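Local atomic coordinates of hydrolase, haloacid dehalogenase-like family (Chlorobaculum tepidum, PDB entry 2HCF), a protein that binds magnesium and is probably a hydrolase of the haloacid dehalogenase-like family, its specific substrate not established. Residues Ser3-Leu15 with Thr164-Asp178. Residues are numbered along the deposited sequence; the frame is centred on the assembly and turned at random.
Sequences SRTLVLFDIDGTL and TGANYSPSQIVIIGD. With MG (magnesium ion), chain B.
Leu6 CB sits over the centre of one face of the Tyr168 ring, 3.8 Å from its centroid, in a CH-pi contact; Ala166 CB lies over the opposite face toward the rim, and the backbone of Arg4 meets the edge. This cluster stands at the N-terminal end of 5-9 and 173-177, the central parallel strands of a Rossmann-like HAD fold. Ala166 CB also lies on the Arg4 guanidinium, 3.6 Å from CZ, so one methyl separates ring from guanidinium. A bend at chi3 (-90°) turns the arginine's end so that Arg4 NH1 donates to Thr164 O (3.2 Å), which lies in the guanidinium plane, with the donor above the carbonyl plane; water 1 joins NH2 to the same oxygen. The Phe9 ring carries Ile176 CD1 on one face, offset toward the rim.

Five backbone hydrogen bonds, from Leu6 N to Gln172 O through Asp10 N to Ile176 O, alternate between the strands. On one side of the sheet Leu8 CD1 packs alongside Ile175 CG1 (4.0 Å), and helix 152-164 covers Leu6, Leu8 and Ile173. On the other, Ile176 CD1 fits against both Phe9 and Val7 CG1 (3.5 Å).

Past the strand ends the two segments share the magnesium ion, with Asp10, Asp12 and Thr14 matching the DxDx(T/V) pattern of HAD enzymes. Asp10 OD2, Asp12 O and Asp178 OD1 join three waters in six-fold coordination. The two metal-bound carboxylates have nearly parallel but offset planes, 18° apart; Asp10 OD2 and Asp178 OD1 come within 3.0 Å of each other because both bind the magnesium ion. Asp12 turns its carboxylate to Asn119 and Lys127, while Arg149 pairs with Asp10 OD1. Thr14 OG1 donates to the anti lone pair of Asp10 OD2 at 2.9 Å, giving that metal-bound oxygen a second partner.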
ATOM      1  N   SER A   3      -0.200  21.533 -13.382  1.00 38.31           N
ATOM      2  CA  SER A   3      -1.371  21.779 -12.487  1.00 38.21           C
ATOM      3  C   SER A   3      -2.068  20.486 -11.987  1.00 37.59           C
ATOM      4  O   SER A   3      -2.216  20.303 -10.778  1.00 38.71           O
ATOM      5  CB  SER A   3      -2.382  22.710 -13.166  1.00 38.68           C
ATOM      6  OG  SER A   3      -3.559  22.821 -12.375  1.00 41.52           O
ATOM      7  N   ARG A   4      -2.495  19.591 -12.882  1.00 36.35           N
ATOM      8  CA  ARG A   4      -3.160  18.363 -12.435  1.00 34.84           C
ATOM      9  C   ARG A   4      -2.154  17.479 -11.704  1.00 34.15           C
ATOM     10  O   ARG A   4      -1.107  17.174 -12.276  1.00 34.50           O
ATOM     11  CB  ARG A   4      -3.772  17.588 -13.606  1.00 35.25           C
ATOM     12  CG  ARG A   4      -5.077  18.188 -14.144  1.00 34.98           C
ATOM     13  CD  ARG A   4      -5.827  17.218 -15.066  1.00 35.11           C
ATOM     14  NE  ARG A   4      -5.446  17.338 -16.476  1.00 34.50           N
ATOM     15  CZ  ARG A   4      -5.860  16.518 -17.451  1.00 36.62           C
ATOM     16  NH1 ARG A   4      -6.662  15.493 -17.186  1.00 37.60           N
ATOM     17  NH2 ARG A   4      -5.463  16.710 -18.705  1.00 35.24           N
ATOM     18  N   THR A   5      -2.474  17.089 -10.455  1.00 31.89           N
ATOM     19  CA  THR A   5      -1.583  16.267  -9.599  1.00 30.56           C
ATOM     20  C   THR A   5      -2.121  14.859  -9.325  1.00 27.41           C
ATOM     21  O   THR A   5      -3.307  14.675  -9.056  1.00 25.74           O
ATOM     22  CB  THR A   5      -1.335  16.961  -8.272  1.00 30.08           C
ATOM     23  OG1 THR A   5      -0.605  18.164  -8.528  1.00 33.02           O
ATOM     24  CG2 THR A   5      -0.506  16.097  -7.319  1.00 30.75           C
ATOM     25  N   LEU A   6      -1.211  13.890  -9.412  1.00 24.14           N
ATOM     26  CA  LEU A   6      -1.484  12.480  -9.172  1.00 22.81           C
ATOM     27  C   LEU A   6      -0.922  12.140  -7.791  1.00 21.85           C
ATOM     28  O   LEU A   6       0.284  12.283  -7.548  1.00 21.88           O
ATOM     29  CB  LEU A   6      -0.825  11.601 -10.255  1.00 21.91           C
ATOM     30  CG  LEU A   6      -0.897  10.081 -10.028  1.00 21.96           C
ATOM     31  CD1 LEU A   6      -2.326   9.641  -9.921  1.00 18.02           C
ATOM     32  CD2 LEU A   6      -0.214   9.252 -11.080  1.00 21.60           C
ATOM     33  N   VAL A   7      -1.801  11.710  -6.895  1.00 21.40           N
ATOM     34  CA  VAL A   7      -1.408  11.396  -5.547  1.00 20.35           C
ATOM     35  C   VAL A   7      -1.713   9.921  -5.208  1.00 19.81           C
ATOM     36  O   VAL A   7      -2.875   9.508  -5.150  1.00 18.18           O
ATOM     37  CB  VAL A   7      -2.127  12.322  -4.537  1.00 19.94           C
ATOM     38  CG1 VAL A   7      -1.523  12.143  -3.158  1.00 20.95           C
ATOM     39  CG2 VAL A   7      -2.019  13.776  -4.975  1.00 20.75           C
ATOM     40  N   LEU A   8      -0.656   9.183  -4.908  1.00 18.51           N
ATOM     41  CA  LEU A   8      -0.725   7.741  -4.694  1.00 19.23           C
ATOM     42  C   LEU A   8      -0.363   7.414  -3.243  1.00 18.67           C
ATOM     43  O   LEU A   8       0.695   7.787  -2.747  1.00 19.46           O
ATOM     44  CB  LEU A   8       0.208   7.030  -5.683  1.00 19.79           C
ATOM     45  CG  LEU A   8      -0.060   7.254  -7.175  1.00 20.56           C
ATOM     46  CD1 LEU A   8       1.066   6.652  -7.987  1.00 20.62           C
ATOM     47  CD2 LEU A   8      -1.396   6.679  -7.604  1.00 23.47           C
ATOM     48  N   PHE A   9      -1.257   6.702  -2.577  1.00 18.79           N
ATOM     49  CA  PHE A   9      -1.165   6.370  -1.156  1.00 18.46           C
ATOM     50  C   PHE A   9      -0.985   4.873  -0.961  1.00 18.79           C
ATOM     51  O   PHE A   9      -1.734   4.038  -1.554  1.00 18.21           O
ATOM     52  CB  PHE A   9      -2.477   6.712  -0.447  1.00 17.71           C
ATOM     53  CG  PHE A   9      -2.622   8.168  -0.038  1.00 17.25           C
ATOM     54  CD1 PHE A   9      -2.151   8.600   1.199  1.00 17.31           C
ATOM     55  CD2 PHE A   9      -3.319   9.079  -0.839  1.00 17.09           C
ATOM     56  CE1 PHE A   9      -2.312   9.920   1.596  1.00 17.67           C
ATOM     57  CE2 PHE A   9      -3.477  10.387  -0.451  1.00 16.14           C
ATOM     58  CZ  PHE A   9      -2.969  10.807   0.776  1.00 18.31           C
ATOM     59  N   ASP A  10       0.001   4.548  -0.133  1.00 19.28           N
ATOM     60  CA  ASP A  10       0.108   3.260   0.568  1.00 19.15           C
ATOM     61  C   ASP A  10      -1.013   3.101   1.599  1.00 19.16           C
ATOM     62  O   ASP A  10      -1.559   4.088   2.025  1.00 18.35           O
ATOM     63  CB  ASP A  10       1.460   3.248   1.263  1.00 20.33           C
ATOM     64  CG  ASP A  10       1.715   1.962   2.023  1.00 21.95           C
ATOM     65  OD1 ASP A  10       1.745   0.917   1.343  1.00 21.62           O
ATOM     66  OD2 ASP A  10       1.915   2.024   3.270  1.00 17.17           O
ATOM     67  N   ILE A  11      -1.376   1.867   1.967  1.00 18.90           N
ATOM     68  CA  ILE A  11      -2.414   1.599   2.967  1.00 18.30           C
ATOM     69  C   ILE A  11      -1.820   1.394   4.389  1.00 18.75           C
ATOM     70  O   ILE A  11      -1.931   2.290   5.254  1.00 17.90           O
ATOM     71  CB  ILE A  11      -3.287   0.408   2.530  1.00 18.86           C
ATOM     72  CG1 ILE A  11      -3.883   0.690   1.132  1.00 17.56           C
ATOM     73  CG2 ILE A  11      -4.374   0.119   3.564  1.00 17.57           C
ATOM     74  CD1 ILE A  11      -4.819  -0.376   0.626  1.00 17.81           C
ATOM     75  N   ASP A  12      -1.150   0.258   4.622  1.00 18.82           N
ATOM     76  CA  ASP A  12      -0.762  -0.147   5.981  1.00 18.82           C
ATOM     77  C   ASP A  12       0.363   0.712   6.519  1.00 18.80           C
ATOM     78  O   ASP A  12       1.388   0.908   5.829  1.00 17.18           O
ATOM     79  CB  ASP A  12      -0.378  -1.624   6.039  1.00 19.00           C
ATOM     80  CG  ASP A  12      -1.546  -2.539   5.605  1.00 21.09           C
ATOM     81  OD1 ASP A  12      -1.799  -2.611   4.396  1.00 24.07           O
ATOM     82  OD2 ASP A  12      -2.210  -3.137   6.463  1.00 22.96           O
ATOM     83  N   GLY A  13       0.127   1.269   7.707  1.00 19.06           N
ATOM     84  CA  GLY A  13       1.084   2.193   8.359  1.00 18.44           C
ATOM     85  C   GLY A  13       1.111   3.617   7.802  1.00 18.70           C
ATOM     86  O   GLY A  13       1.960   4.413   8.220  1.00 18.32           O
ATOM     87  N   THR A  14       0.202   3.916   6.857  1.00 17.92           N
ATOM     88  CA  THR A  14       0.040   5.209   6.217  1.00 17.11           C
ATOM     89  C   THR A  14      -1.392   5.723   6.373  1.00 17.29           C
ATOM     90  O   THR A  14      -1.620   6.816   6.907  1.00 17.28           O
ATOM     91  CB  THR A  14       0.387   5.120   4.727  1.00 17.19           C
ATOM     92  OG1 THR A  14       1.743   4.659   4.563  1.00 14.03           O
ATOM     93  CG2 THR A  14       0.247   6.464   4.037  1.00 17.54           C
ATOM     94  N   LEU A  15      -2.352   4.939   5.907  1.00 17.63           N
ATOM     95  CA  LEU A  15      -3.779   5.296   6.130  1.00 17.02           C
ATOM     96  C   LEU A  15      -4.375   4.627   7.350  1.00 17.43           C
ATOM     97  O   LEU A  15      -5.239   5.183   8.019  1.00 16.47           O
ATOM     98  CB  LEU A  15      -4.601   4.911   4.910  1.00 17.02           C
ATOM     99  CG  LEU A  15      -4.187   5.535   3.572  1.00 18.38           C
ATOM    100  CD1 LEU A  15      -5.036   4.919   2.435  1.00 17.76           C
ATOM    101  CD2 LEU A  15      -4.381   7.037   3.631  1.00 19.46           C
ATOM    102  N   THR A 164      -7.428   9.857 -17.307  1.00 23.86           N
ATOM    103  CA  THR A 164      -7.625  11.298 -17.365  1.00 23.24           C
ATOM    104  C   THR A 164      -7.119  11.935 -18.668  1.00 22.92           C
ATOM    105  O   THR A 164      -7.515  13.045 -19.004  1.00 22.97           O
ATOM    106  CB  THR A 164      -6.909  12.014 -16.202  1.00 22.79           C
ATOM    107  OG1 THR A 164      -5.498  11.815 -16.315  1.00 20.39           O
ATOM    108  CG2 THR A 164      -7.382  11.530 -14.842  1.00 22.83           C
ATOM    109  N   GLY A 165      -6.237  11.248 -19.389  1.00 22.60           N
ATOM    110  CA  GLY A 165      -5.525  11.854 -20.509  1.00 21.76           C
ATOM    111  C   GLY A 165      -4.428  12.805 -20.071  1.00 22.46           C
ATOM    112  O   GLY A 165      -3.795  13.464 -20.891  1.00 21.06           O
ATOM    113  N   ALA A 166      -4.192  12.887 -18.763  1.00 23.40           N
ATOM    114  CA  ALA A 166      -3.140  13.744 -18.228  1.00 24.43           C
ATOM    115  C   ALA A 166      -1.794  13.066 -18.384  1.00 25.43           C
ATOM    116  O   ALA A 166      -1.635  11.919 -18.013  1.00 26.98           O
ATOM    117  CB  ALA A 166      -3.417  14.042 -16.735  1.00 24.41           C
ATOM    118  N   ASN A 167      -0.810  13.789 -18.890  1.00 26.98           N
ATOM    119  CA  ASN A 167       0.550  13.272 -18.964  1.00 27.90           C
ATOM    120  C   ASN A 167       1.318  13.841 -17.784  1.00 27.33           C
ATOM    121  O   ASN A 167       2.015  14.846 -17.927  1.00 29.29           O
ATOM    122  CB  ASN A 167       1.197  13.679 -20.298  1.00 28.54           C
ATOM    123  CG  ASN A 167       2.573  13.041 -20.512  1.00 31.53           C
ATOM    124  OD1 ASN A 167       2.694  11.822 -20.694  1.00 34.18           O
ATOM    125  ND2 ASN A 167       3.616  13.878 -20.500  1.00 35.62           N
ATOM    126  N   TYR A 168       1.165  13.226 -16.611  1.00 25.98           N
ATOM    127  CA  TYR A 168       1.758  13.767 -15.376  1.00 24.61           C
ATOM    128  C   TYR A 168       3.254  13.803 -15.502  1.00 23.80           C
ATOM    129  O   TYR A 168       3.855  12.796 -15.862  1.00 23.41           O
ATOM    130  CB  TYR A 168       1.375  12.915 -14.159  1.00 24.08           C
ATOM    131  CG  TYR A 168      -0.108  12.910 -13.915  1.00 22.56           C
ATOM    132  CD1 TYR A 168      -0.719  13.944 -13.235  1.00 23.01           C
ATOM    133  CD2 TYR A 168      -0.898  11.882 -14.398  1.00 22.95           C
ATOM    134  CE1 TYR A 168      -2.096  13.960 -13.039  1.00 23.03           C
ATOM    135  CE2 TYR A 168      -2.264  11.881 -14.208  1.00 22.99           C
ATOM    136  CZ  TYR A 168      -2.858  12.911 -13.530  1.00 23.19           C
ATOM    137  OH  TYR A 168      -4.226  12.881 -13.343  1.00 24.50           O
ATOM    138  N   SER A 169       3.853  14.958 -15.225  1.00 23.88           N
ATOM    139  CA  SER A 169       5.310  15.067 -15.159  1.00 23.86           C
ATOM    140  C   SER A 169       5.768  14.664 -13.757  1.00 23.63           C
ATOM    141  O   SER A 169       4.952  14.634 -12.828  1.00 22.96           O
ATOM    142  CB  SER A 169       5.754  16.494 -15.479  1.00 24.38           C
ATOM    143  OG  SER A 169       5.639  17.329 -14.340  1.00 25.66           O
ATOM    144  N   PRO A 170       7.065  14.379 -13.583  1.00 23.74           N
ATOM    145  CA  PRO A 170       7.569  13.927 -12.286  1.00 23.97           C
ATOM    146  C   PRO A 170       7.145  14.805 -11.096  1.00 23.44           C
ATOM    147  O   PRO A 170       6.724  14.271 -10.066  1.00 24.67           O
ATOM    148  CB  PRO A 170       9.090  13.953 -12.482  1.00 23.78           C
ATOM    149  CG  PRO A 170       9.268  13.711 -13.936  1.00 24.72           C
ATOM    150  CD  PRO A 170       8.159  14.481 -14.572  1.00 24.17           C
ATOM    151  N   SER A 171       7.193  16.131 -11.248  1.00 22.95           N
ATOM    152  CA  SER A 171       6.849  17.031 -10.150  1.00 22.21           C
ATOM    153  C   SER A 171       5.374  17.035  -9.862  1.00 21.48           C
ATOM    154  O   SER A 171       4.974  17.569  -8.833  1.00 20.61           O
ATOM    155  CB  SER A 171       7.252  18.464 -10.456  1.00 23.11           C
ATOM    156  OG  SER A 171       6.641  18.925 -11.655  1.00 26.33           O
ATOM    157  N   GLN A 172       4.584  16.491 -10.785  1.00 20.58           N
ATOM    158  CA  GLN A 172       3.124  16.340 -10.593  1.00 21.79           C
ATOM    159  C   GLN A 172       2.688  14.994  -9.984  1.00 21.07           C
ATOM    160  O   GLN A 172       1.509  14.747  -9.809  1.00 19.83           O
ATOM    161  CB  GLN A 172       2.407  16.536 -11.935  1.00 21.59           C
ATOM    162  CG  GLN A 172       2.420  17.950 -12.438  1.00 22.91           C
ATOM    163  CD  GLN A 172       1.904  18.070 -13.870  1.00 24.37           C
ATOM    164  OE1 GLN A 172       1.980  17.135 -14.660  1.00 27.84           O
ATOM    165  NE2 GLN A 172       1.396  19.238 -14.206  1.00 27.54           N
ATOM    166  N   ILE A 173       3.643  14.127  -9.677  1.00 21.08           N
ATOM    167  CA  ILE A 173       3.339  12.816  -9.123  1.00 21.43           C
ATOM    168  C   ILE A 173       3.845  12.741  -7.683  1.00 21.02           C
ATOM    169  O   ILE A 173       5.007  13.017  -7.411  1.00 20.43           O
ATOM    170  CB  ILE A 173       3.988  11.673  -9.930  1.00 21.49           C
ATOM    171  CG1 ILE A 173       3.616  11.784 -11.423  1.00 21.18           C
ATOM    172  CG2 ILE A 173       3.561  10.295  -9.328  1.00 21.72           C
ATOM    173  CD1 ILE A 173       4.546  10.976 -12.345  1.00 21.48           C
ATOM    174  N   VAL A 174       2.951  12.365  -6.779  1.00 20.47           N
ATOM    175  CA  VAL A 174       3.257  12.303  -5.349  1.00 20.65           C
ATOM    176  C   VAL A 174       2.956  10.894  -4.839  1.00 19.80           C
ATOM    177  O   VAL A 174       1.837  10.374  -4.997  1.00 18.90           O
ATOM    178  CB  VAL A 174       2.440  13.359  -4.556  1.00 20.31           C
ATOM    179  CG1 VAL A 174       2.736  13.280  -3.072  1.00 21.09           C
ATOM    180  CG2 VAL A 174       2.735  14.748  -5.078  1.00 21.48           C
ATOM    181  N   ILE A 175       3.978  10.278  -4.254  1.00 19.81           N
ATOM    182  CA  ILE A 175       3.859   8.946  -3.723  1.00 20.34           C
ATOM    183  C   ILE A 175       4.069   8.958  -2.221  1.00 19.95           C
ATOM    184  O   ILE A 175       5.111   9.386  -1.735  1.00 20.32           O
ATOM    185  CB  ILE A 175       4.822   8.014  -4.424  1.00 19.63           C
ATOM    186  CG1 ILE A 175       4.239   7.669  -5.795  1.00 20.38           C
ATOM    187  CG2 ILE A 175       5.033   6.736  -3.652  1.00 19.60           C
ATOM    188  CD1 ILE A 175       5.240   7.162  -6.790  1.00 21.05           C
ATOM    189  N   ILE A 176       3.060   8.477  -1.495  1.00 19.70           N
ATOM    190  CA  ILE A 176       3.020   8.603  -0.038  1.00 19.47           C
ATOM    191  C   ILE A 176       3.039   7.233   0.655  1.00 19.84           C
ATOM    192  O   ILE A 176       2.199   6.353   0.356  1.00 20.03           O
ATOM    193  CB  ILE A 176       1.765   9.397   0.402  1.00 19.34           C
ATOM    194  CG1 ILE A 176       1.784  10.793  -0.227  1.00 19.84           C
ATOM    195  CG2 ILE A 176       1.671   9.489   1.925  1.00 19.69           C
ATOM    196  CD1 ILE A 176       0.417  11.480  -0.283  1.00 18.54           C
ATOM    197  N   GLY A 177       3.948   7.095   1.624  1.00 18.86           N
ATOM    198  CA  GLY A 177       4.031   5.909   2.474  1.00 18.73           C
ATOM    199  C   GLY A 177       4.927   6.026   3.694  1.00 18.42           C
ATOM    200  O   GLY A 177       5.484   7.081   3.965  1.00 18.05           O
ATOM    201  N   ASP A 178       5.104   4.902   4.394  1.00 18.67           N
ATOM    202  CA  ASP A 178       5.720   4.845   5.725  1.00 17.25           C
ATOM    203  C   ASP A 178       7.032   4.063   5.845  1.00 17.53           C
ATOM    204  O   ASP A 178       7.528   3.916   6.966  1.00 16.91           O
ATOM    205  CB  ASP A 178       4.708   4.270   6.721  1.00 17.89           C
ATOM    206  CG  ASP A 178       4.431   2.765   6.483  1.00 19.52           C
ATOM    207  OD1 ASP A 178       3.964   2.451   5.362  1.00 19.72           O
ATOM    208  OD2 ASP A 178       4.666   1.930   7.418  1.00 19.33           O
TER
HETATM  209 MG    MG B 300       3.028   0.803   4.461  1.00 15.09          MG
HETATM  210  O   HOH W   1      -6.830  15.269 -20.833  1.00 30.77           O
HETATM  211  O   HOH W   2      -0.691  16.851 -15.644  1.00 37.65           O
HETATM  212  O   HOH W   3      -4.876  14.636 -11.757  1.00 37.13           O
HETATM  213  O   HOH W   4       2.333  -1.015   3.611  1.00 16.02           O
HETATM  214  O   HOH W   5       3.969  -0.352   6.142  1.00 17.21           O
HETATM  215  O   HOH W   6       4.435   0.683   2.948  1.00 13.89           O